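Local coordinates for protein 1-deoxy-D-xylulose 5-phosphate reductoisomerase (PDB 1R0K) that catalyses the NADPH-dependent rearrangement and reduction of 1-deoxy-D-xylulose 5-phosphate to 2-C-methyl-D-erythritol 4-phosphate in isoprenoid biosynthesis, at residues D166-I171 and S248-L253; Y357-P362 and F369-E374. One frame throughout, in Å; residues are numbered along the deposited sequence.

Contact 1 (166-171 with 248-253) comes first along the chain and closes before contact 2 (357-362 with 369-374) begins. Their centres lie about 33 Å apart, with about 22 Å between nearest atoms, and they share no helix or strand. Contact 1 pairs the two middle strands, 168-175 and 246-252, of the mixed four-stranded sheet and meets the second subunit of the homodimer. Contact 2 folds the loop after helix 345-356 onto helix 365-385, near the end of the chain, and no other chain touches it. One contact thus belongs to the sheet region at the dimer interface, the other to the helical C-terminal part, consistent with the separate domains of this family.

Contact 1: D166-I171 and S248-L253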
ATOM      1  N   ASP B 166       4.176  -3.652 -16.323  1.00 19.25           N
ATOM      2  CA  ASP B 166       4.908  -2.488 -16.809  1.00 20.10           C
ATOM      3  C   ASP B 166       4.717  -1.222 -15.973  1.00 18.59           C
ATOM      4  O   ASP B 166       5.462  -0.258 -16.138  1.00 18.67           O
ATOM      5  CB  ASP B 166       4.538  -2.182 -18.262  1.00 24.40           C
ATOM      6  CG  ASP B 166       4.918  -3.300 -19.211  1.00 28.05           C
ATOM      7  OD1 ASP B 166       5.838  -4.082 -18.886  1.00 30.64           O
ATOM      8  OD2 ASP B 166       4.300  -3.384 -20.293  1.00 32.21           O
ATOM      9  N   TYR B 167       3.725  -1.215 -15.089  1.00 16.03           N
ATOM     10  CA  TYR B 167       3.486  -0.042 -14.249  1.00 15.99           C
ATOM     11  C   TYR B 167       4.491   0.048 -13.111  1.00 15.94           C
ATOM     12  O   TYR B 167       4.574   1.066 -12.420  1.00 16.11           O
ATOM     13  CB  TYR B 167       2.076  -0.075 -13.652  1.00 17.13           C
ATOM     14  CG  TYR B 167       0.950   0.049 -14.658  1.00 16.96           C
ATOM     15  CD1 TYR B 167       1.193   0.453 -15.972  1.00 14.96           C
ATOM     16  CD2 TYR B 167      -0.369  -0.206 -14.279  1.00 17.34           C
ATOM     17  CE1 TYR B 167       0.146   0.598 -16.885  1.00 16.89           C
ATOM     18  CE2 TYR B 167      -1.418  -0.064 -15.181  1.00 16.73           C
ATOM     19  CZ  TYR B 167      -1.156   0.339 -16.478  1.00 18.41           C
ATOM     20  OH  TYR B 167      -2.203   0.484 -17.365  1.00 22.71           O
ATOM     21  N   VAL B 168       5.251  -1.021 -12.906  1.00 15.08           N
ATOM     22  CA  VAL B 168       6.236  -1.044 -11.834  1.00 14.19           C
ATOM     23  C   VAL B 168       7.548  -0.348 -12.196  1.00 14.42           C
ATOM     24  O   VAL B 168       8.147  -0.637 -13.231  1.00 13.91           O
ATOM     25  CB  VAL B 168       6.581  -2.502 -11.411  1.00 15.59           C
ATOM     26  CG1 VAL B 168       7.722  -2.495 -10.383  1.00 14.08           C
ATOM     27  CG2 VAL B 168       5.358  -3.181 -10.828  1.00 17.03           C
ATOM     28  N   ARG B 169       7.983   0.572 -11.339  1.00 13.82           N
ATOM     29  CA  ARG B 169       9.256   1.253 -11.538  1.00 14.75           C
ATOM     30  C   ARG B 169      10.294   0.484 -10.729  1.00 13.29           C
ATOM     31  O   ARG B 169      11.409   0.247 -11.190  1.00 12.88           O
ATOM     32  CB  ARG B 169       9.201   2.698 -11.045  1.00 15.62           C
ATOM     33  CG  ARG B 169      10.571   3.375 -11.016  1.00 17.94           C
ATOM     34  CD  ARG B 169      10.429   4.865 -10.819  1.00 21.28           C
ATOM     35  NE  ARG B 169       9.824   5.488 -11.992  1.00 22.25           N
ATOM     36  CZ  ARG B 169       8.951   6.486 -11.938  1.00 22.62           C
ATOM     37  NH1 ARG B 169       8.575   6.975 -10.764  1.00 21.49           N
ATOM     38  NH2 ARG B 169       8.466   7.005 -13.059  1.00 25.83           N
ATOM     39  N   ARG B 170       9.924   0.097  -9.513  1.00 12.43           N
ATOM     40  CA  ARG B 170      10.828  -0.666  -8.662  1.00 11.90           C
ATOM     41  C   ARG B 170      10.082  -1.410  -7.562  1.00 12.99           C
ATOM     42  O   ARG B 170       9.002  -1.002  -7.140  1.00 12.77           O
ATOM     43  CB  ARG B 170      11.884   0.247  -8.020  1.00 13.70           C
ATOM     44  CG  ARG B 170      11.324   1.324  -7.107  1.00 15.60           C
ATOM     45  CD  ARG B 170      12.397   1.964  -6.201  1.00 15.67           C
ATOM     46  NE  ARG B 170      11.860   3.162  -5.564  1.00 14.88           N
ATOM     47  CZ  ARG B 170      12.412   3.813  -4.542  1.00 16.48           C
ATOM     48  NH1 ARG B 170      13.546   3.399  -3.993  1.00 14.38           N
ATOM     49  NH2 ARG B 170      11.817   4.899  -4.075  1.00 14.25           N
ATOM     50  N   ILE B 171      10.655  -2.530  -7.135  1.00 11.89           N
ATOM     51  CA  ILE B 171      10.100  -3.324  -6.047  1.00 12.18           C
ATOM     52  C   ILE B 171      11.159  -3.251  -4.952  1.00 11.84           C
ATOM     53  O   ILE B 171      12.331  -3.565  -5.178  1.00 13.08           O
ATOM     54  CB  ILE B 171       9.874  -4.803  -6.446  1.00 13.00           C
ATOM     55  CG1 ILE B 171       8.666  -4.909  -7.381  1.00 13.84           C
ATOM     56  CG2 ILE B 171       9.676  -5.661  -5.197  1.00 10.43           C
ATOM     57  CD1 ILE B 171       8.302  -6.333  -7.770  1.00 15.56           C
ATOM     58  N   SER B 248       7.423  -4.648   2.741  1.00 10.14           N
ATOM     59  CA  SER B 248       7.927  -4.473   1.371  1.00  9.73           C
ATOM     60  C   SER B 248       7.093  -3.455   0.601  1.00  9.41           C
ATOM     61  O   SER B 248       5.994  -3.097   1.019  1.00  9.18           O
ATOM     62  CB  SER B 248       8.009  -5.795   0.599  1.00  8.59           C
ATOM     63  OG  SER B 248       9.230  -6.455   0.914  1.00 12.00           O
ATOM     64  N   MET B 249       7.615  -2.979  -0.526  1.00  9.80           N
ATOM     65  CA  MET B 249       6.900  -1.956  -1.273  1.00  8.96           C
ATOM     66  C   MET B 249       7.045  -2.065  -2.784  1.00 10.55           C
ATOM     67  O   MET B 249       7.941  -2.745  -3.295  1.00  8.31           O
ATOM     68  CB  MET B 249       7.398  -0.578  -0.829  1.00  9.74           C
ATOM     69  CG  MET B 249       7.530  -0.414   0.677  1.00 10.58           C
ATOM     70  SD  MET B 249       8.162   1.221   1.149  1.00 12.64           S
ATOM     71  CE  MET B 249       9.880   0.855   1.435  1.00 14.67           C
ATOM     72  N   VAL B 250       6.156  -1.368  -3.488  1.00  8.02           N
ATOM     73  CA  VAL B 250       6.174  -1.338  -4.946  1.00  8.53           C
ATOM     74  C   VAL B 250       5.945   0.097  -5.410  1.00  9.64           C
ATOM     75  O   VAL B 250       4.943   0.721  -5.040  1.00 10.56           O
ATOM     76  CB  VAL B 250       5.052  -2.215  -5.563  1.00  8.69           C
ATOM     77  CG1 VAL B 250       5.085  -2.095  -7.079  1.00  6.92           C
ATOM     78  CG2 VAL B 250       5.218  -3.667  -5.148  1.00  7.29           C
ATOM     79  N   GLU B 251       6.867   0.632  -6.204  1.00 10.41           N
ATOM     80  CA  GLU B 251       6.686   1.987  -6.711  1.00 10.38           C
ATOM     81  C   GLU B 251       6.168   1.920  -8.137  1.00 12.27           C
ATOM     82  O   GLU B 251       6.646   1.124  -8.950  1.00 12.62           O
ATOM     83  CB  GLU B 251       7.990   2.791  -6.699  1.00 12.06           C
ATOM     84  CG  GLU B 251       7.758   4.268  -7.049  1.00 14.12           C
ATOM     85  CD  GLU B 251       9.038   5.069  -7.149  1.00 17.97           C
ATOM     86  OE1 GLU B 251       9.918   4.905  -6.283  1.00 20.29           O
ATOM     87  OE2 GLU B 251       9.156   5.881  -8.092  1.00 19.16           O
ATOM     88  N   TYR B 252       5.193   2.774  -8.427  1.00 11.24           N
ATOM     89  CA  TYR B 252       4.579   2.843  -9.743  1.00 11.78           C
ATOM     90  C   TYR B 252       5.183   3.989 -10.549  1.00 12.09           C
ATOM     91  O   TYR B 252       5.835   4.873  -9.992  1.00 11.83           O
ATOM     92  CB  TYR B 252       3.065   3.035  -9.594  1.00  8.80           C
ATOM     93  CG  TYR B 252       2.356   1.818  -9.031  1.00 11.63           C
ATOM     94  CD1 TYR B 252       2.655   1.327  -7.755  1.00 10.40           C
ATOM     95  CD2 TYR B 252       1.421   1.129  -9.797  1.00 11.01           C
ATOM     96  CE1 TYR B 252       2.035   0.172  -7.266  1.00 13.35           C
ATOM     97  CE2 TYR B 252       0.799  -0.021  -9.321  1.00 13.77           C
ATOM     98  CZ  TYR B 252       1.108  -0.496  -8.062  1.00 12.42           C
ATOM     99  OH  TYR B 252       0.493  -1.643  -7.621  1.00 13.07           O
ATOM    100  N   LEU B 253       4.953   3.952 -11.861  1.00 13.26           N
ATOM    101  CA  LEU B 253       5.453   4.948 -12.810  1.00 13.86           C
ATOM    102  C   LEU B 253       5.079   6.383 -12.470  1.00 12.91           C
ATOM    103  O   LEU B 253       5.754   7.317 -12.915  1.00 12.88           O
ATOM    104  CB  LEU B 253       4.940   4.639 -14.227  1.00 14.50           C
ATOM    105  CG  LEU B 253       5.184   3.250 -14.826  1.00 18.38           C
ATOM    106  CD1 LEU B 253       4.704   3.234 -16.280  1.00 20.19           C
ATOM    107  CD2 LEU B 253       6.660   2.899 -14.754  1.00 19.25           C
TER
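Arg169 and Arg170 both face Glu251 across a classic beta bulge, where strand 168-175 pairs antiparallel with strand 246-252, the two middle strands of the mixed four-stranded sheet. The evidence is a one-residue register shift between Val168-Tyr252 and Arg170-Glu251. Glu251 O takes Arg169 N at 2.8 Å in a nearly straight bond (171°), and Arg170 N only weakly at 3.5 Å. Beyond the bulge regular pairing returns, with Glu251 N 2.8 Å from Arg170 O.

Glu251 reaches out extended, its CG anti to the backbone N (chi1 -172°). Arg170 grips it side-on: NE lies 2.7 Å from OE1, above the carboxylate plane, and NH2 bonds the same oxygen. Arg169 NH1 lies 2.9 Å from Glu251 OE2, which it meets nearly along the C-O axis. Both guanidiniums stand steeply to the carboxylate, the Arg169 plane at 82°. An alanine in place of Glu251 would probably leave both arginines without the carboxylate they share, held by their partners elsewhere, and would take away a partner of Ser286 of the second subunit.

Leu253 N bonds Tyr167 O at 3.0 Å, and the Leu253 methyls close over the backbone of Asp166 and Tyr167. Val250, on the same face as Ile171, meets Val168 CG2 with its CG1 at 3.9 Å.

Glu251 OE2 also bonds Ser286 OG of the second subunit, whose Leu287 O accepts from Arg170 NH2 and whose Glu281 pairs with Arg169. Within the chain, Arg170 bridges to Glu237 of strand 236-240, Glu251 touches Ile257 of strand 257-261, and Ile171 packs on Ile156 of helix 151-159.

Contact 2: Y357-P362 and F369-E374; sequences YTPATP and FAIDNE
Glu374 N bonds Ala370 O at 2.9 Å within helix 365-385, and this turn sets Glu374 CB 3.3 Å from Tyr357 OH. Ile371 CA lies 3.7 Å from the same Tyr357 OH. No hydrogen bond joins the two segments, which meet by van der Waals packing of a loop on a helix. The ring of Tyr357, just past the end of helix 345-356, lies between two neighbours: Pro359 CD sits 3.4 Å above the centre of one face, a CH-pi type approach within the loop, while Glu374 CG approaches obliquely from the other side of the ring plane, 3.4 Å from Tyr357 CZ. A bend at chi2 (56°) turns Glu374 CD away from the loop.

Ile371 is the buried residue of the contact, and its branches divide the work. CG2 lies 4.1 Å from Tyr357 CE2 and also meets Pro359 CG. CD1, at the end of an extended chain (chi2 173°), presses on Pro362 CG at 3.3 Å, tighter than usual carbon contact. The loop therefore wraps this one side chain with a tyrosine and two prolines.

Ala320, in the loop before helix 321-337, and Val324 of that helix also pack on Ile371. Tyr357 also rests on Val324, and on Ala375 and Gln378 farther along helix 365-385.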
ATOM      1  N   TYR B 357      30.898 -25.571 -10.107  1.00 23.37           N
ATOM      2  CA  TYR B 357      29.842 -26.444 -10.607  1.00 21.52           C
ATOM      3  C   TYR B 357      28.773 -25.647 -11.341  1.00 21.83           C
ATOM      4  O   TYR B 357      27.991 -24.921 -10.733  1.00 20.43           O
ATOM      5  CB  TYR B 357      29.220 -27.222  -9.445  1.00 18.54           C
ATOM      6  CG  TYR B 357      28.101 -28.151  -9.857  1.00 17.91           C
ATOM      7  CD1 TYR B 357      28.300 -29.128 -10.833  1.00 17.84           C
ATOM      8  CD2 TYR B 357      26.839 -28.053  -9.269  1.00 15.62           C
ATOM      9  CE1 TYR B 357      27.262 -29.986 -11.214  1.00 16.83           C
ATOM     10  CE2 TYR B 357      25.804 -28.906  -9.638  1.00 16.75           C
ATOM     11  CZ  TYR B 357      26.022 -29.868 -10.609  1.00 16.33           C
ATOM     12  OH  TYR B 357      25.000 -30.717 -10.963  1.00 18.38           O
ATOM     13  N   THR B 358      28.737 -25.802 -12.659  1.00 24.22           N
ATOM     14  CA  THR B 358      27.788 -25.074 -13.490  1.00 23.61           C
ATOM     15  C   THR B 358      27.012 -25.991 -14.433  1.00 23.71           C
ATOM     16  O   THR B 358      27.239 -25.989 -15.640  1.00 22.69           O
ATOM     17  CB  THR B 358      28.528 -24.020 -14.315  1.00 26.20           C
ATOM     18  OG1 THR B 358      29.597 -24.652 -15.029  1.00 28.60           O
ATOM     19  CG2 THR B 358      29.105 -22.938 -13.407  1.00 26.05           C
ATOM     20  N   PRO B 359      26.069 -26.778 -13.889  1.00 22.86           N
ATOM     21  CA  PRO B 359      25.258 -27.702 -14.686  1.00 22.14           C
ATOM     22  C   PRO B 359      24.269 -26.987 -15.613  1.00 22.16           C
ATOM     23  O   PRO B 359      24.101 -25.770 -15.542  1.00 18.82           O
ATOM     24  CB  PRO B 359      24.554 -28.532 -13.622  1.00 23.03           C
ATOM     25  CG  PRO B 359      24.313 -27.516 -12.546  1.00 21.44           C
ATOM     26  CD  PRO B 359      25.639 -26.788 -12.478  1.00 21.70           C
ATOM     27  N   ALA B 360      23.616 -27.756 -16.480  1.00 21.55           N
ATOM     28  CA  ALA B 360      22.649 -27.194 -17.415  1.00 22.73           C
ATOM     29  C   ALA B 360      21.357 -26.815 -16.700  1.00 23.07           C
ATOM     30  O   ALA B 360      21.081 -27.294 -15.600  1.00 23.33           O
ATOM     31  CB  ALA B 360      22.358 -28.204 -18.525  1.00 22.63           C
ATOM     32  N   THR B 361      20.568 -25.949 -17.327  1.00 23.87           N
ATOM     33  CA  THR B 361      19.299 -25.519 -16.757  1.00 25.22           C
ATOM     34  C   THR B 361      18.407 -26.738 -16.528  1.00 24.56           C
ATOM     35  O   THR B 361      18.298 -27.605 -17.391  1.00 23.85           O
ATOM     36  CB  THR B 361      18.560 -24.553 -17.701  1.00 26.75           C
ATOM     37  OG1 THR B 361      19.391 -23.421 -17.972  1.00 29.57           O
ATOM     38  CG2 THR B 361      17.263 -24.078 -17.067  1.00 27.23           C
ATOM     39  N   PRO B 362      17.757 -26.817 -15.359  1.00 24.69           N
ATOM     40  CA  PRO B 362      16.878 -27.951 -15.054  1.00 24.78           C
ATOM     41  C   PRO B 362      15.685 -27.979 -16.007  1.00 24.75           C
ATOM     42  O   PRO B 362      15.145 -26.929 -16.346  1.00 26.26           O
ATOM     43  CB  PRO B 362      16.435 -27.673 -13.616  1.00 25.04           C
ATOM     44  CG  PRO B 362      17.528 -26.822 -13.066  1.00 25.34           C
ATOM     45  CD  PRO B 362      17.848 -25.905 -14.208  1.00 24.42           C
ATOM     46  N   PHE B 369      16.736 -32.103  -8.346  1.00 16.25           N
ATOM     47  CA  PHE B 369      17.236 -32.967  -7.287  1.00 17.12           C
ATOM     48  C   PHE B 369      18.685 -33.357  -7.561  1.00 17.72           C
ATOM     49  O   PHE B 369      19.517 -33.373  -6.653  1.00 17.11           O
ATOM     50  CB  PHE B 369      16.385 -34.229  -7.192  1.00 19.92           C
ATOM     51  CG  PHE B 369      14.985 -33.978  -6.727  1.00 22.22           C
ATOM     52  CD1 PHE B 369      13.910 -34.589  -7.361  1.00 23.98           C
ATOM     53  CD2 PHE B 369      14.739 -33.146  -5.641  1.00 23.31           C
ATOM     54  CE1 PHE B 369      12.609 -34.374  -6.917  1.00 23.68           C
ATOM     55  CE2 PHE B 369      13.444 -32.926  -5.193  1.00 23.73           C
ATOM     56  CZ  PHE B 369      12.378 -33.542  -5.833  1.00 23.68           C
ATOM     57  N   ALA B 370      18.984 -33.674  -8.817  1.00 16.19           N
ATOM     58  CA  ALA B 370      20.340 -34.065  -9.190  1.00 16.31           C
ATOM     59  C   ALA B 370      21.304 -32.900  -8.967  1.00 15.59           C
ATOM     60  O   ALA B 370      22.406 -33.082  -8.454  1.00 16.91           O
ATOM     61  CB  ALA B 370      20.376 -34.515 -10.651  1.00 14.62           C
ATOM     62  N   ILE B 371      20.884 -31.706  -9.359  1.00 16.04           N
ATOM     63  CA  ILE B 371      21.708 -30.517  -9.191  1.00 16.82           C
ATOM     64  C   ILE B 371      21.923 -30.241  -7.709  1.00 16.29           C
ATOM     65  O   ILE B 371      23.028 -29.932  -7.286  1.00 15.22           O
ATOM     66  CB  ILE B 371      21.037 -29.296  -9.836  1.00 18.94           C
ATOM     67  CG1 ILE B 371      20.995 -29.486 -11.349  1.00 18.52           C
ATOM     68  CG2 ILE B 371      21.778 -28.017  -9.452  1.00 17.91           C
ATOM     69  CD1 ILE B 371      20.213 -28.428 -12.073  1.00 20.53           C
ATOM     70  N   ASP B 372      20.861 -30.362  -6.920  1.00 15.01           N
ATOM     71  CA  ASP B 372      20.961 -30.125  -5.483  1.00 15.81           C
ATOM     72  C   ASP B 372      21.958 -31.110  -4.882  1.00 15.80           C
ATOM     73  O   ASP B 372      22.839 -30.727  -4.110  1.00 14.73           O
ATOM     74  CB  ASP B 372      19.602 -30.314  -4.810  1.00 15.71           C
ATOM     75  CG  ASP B 372      19.613 -29.899  -3.347  1.00 18.17           C
ATOM     76  OD1 ASP B 372      19.494 -28.687  -3.071  1.00 17.31           O
ATOM     77  OD2 ASP B 372      19.748 -30.781  -2.473  1.00 18.39           O
ATOM     78  N   ASN B 373      21.810 -32.380  -5.251  1.00 15.75           N
ATOM     79  CA  ASN B 373      22.678 -33.444  -4.755  1.00 16.00           C
ATOM     80  C   ASN B 373      24.139 -33.195  -5.092  1.00 15.33           C
ATOM     81  O   ASN B 373      25.005 -33.250  -4.221  1.00 13.52           O
ATOM     82  CB  ASN B 373      22.251 -34.789  -5.352  1.00 19.50           C
ATOM     83  CG  ASN B 373      23.268 -35.892  -5.092  1.00 24.01           C
ATOM     84  OD1 ASN B 373      23.511 -36.267  -3.948  1.00 24.28           O
ATOM     85  ND2 ASN B 373      23.872 -36.411  -6.161  1.00 24.00           N
ATOM     86  N   GLU B 374      24.405 -32.928  -6.366  1.00 14.49           N
ATOM     87  CA  GLU B 374      25.765 -32.688  -6.825  1.00 14.97           C
ATOM     88  C   GLU B 374      26.366 -31.430  -6.197  1.00 15.88           C
ATOM     89  O   GLU B 374      27.518 -31.443  -5.763  1.00 15.78           O
ATOM     90  CB  GLU B 374      25.785 -32.577  -8.351  1.00 15.93           C
ATOM     91  CG  GLU B 374      27.169 -32.660  -8.980  1.00 16.21           C
ATOM     92  CD  GLU B 374      27.917 -33.931  -8.606  1.00 17.29           C
ATOM     93  OE1 GLU B 374      27.272 -34.993  -8.473  1.00 16.61           O
ATOM     94  OE2 GLU B 374      29.156 -33.870  -8.457  1.00 17.46           O
TER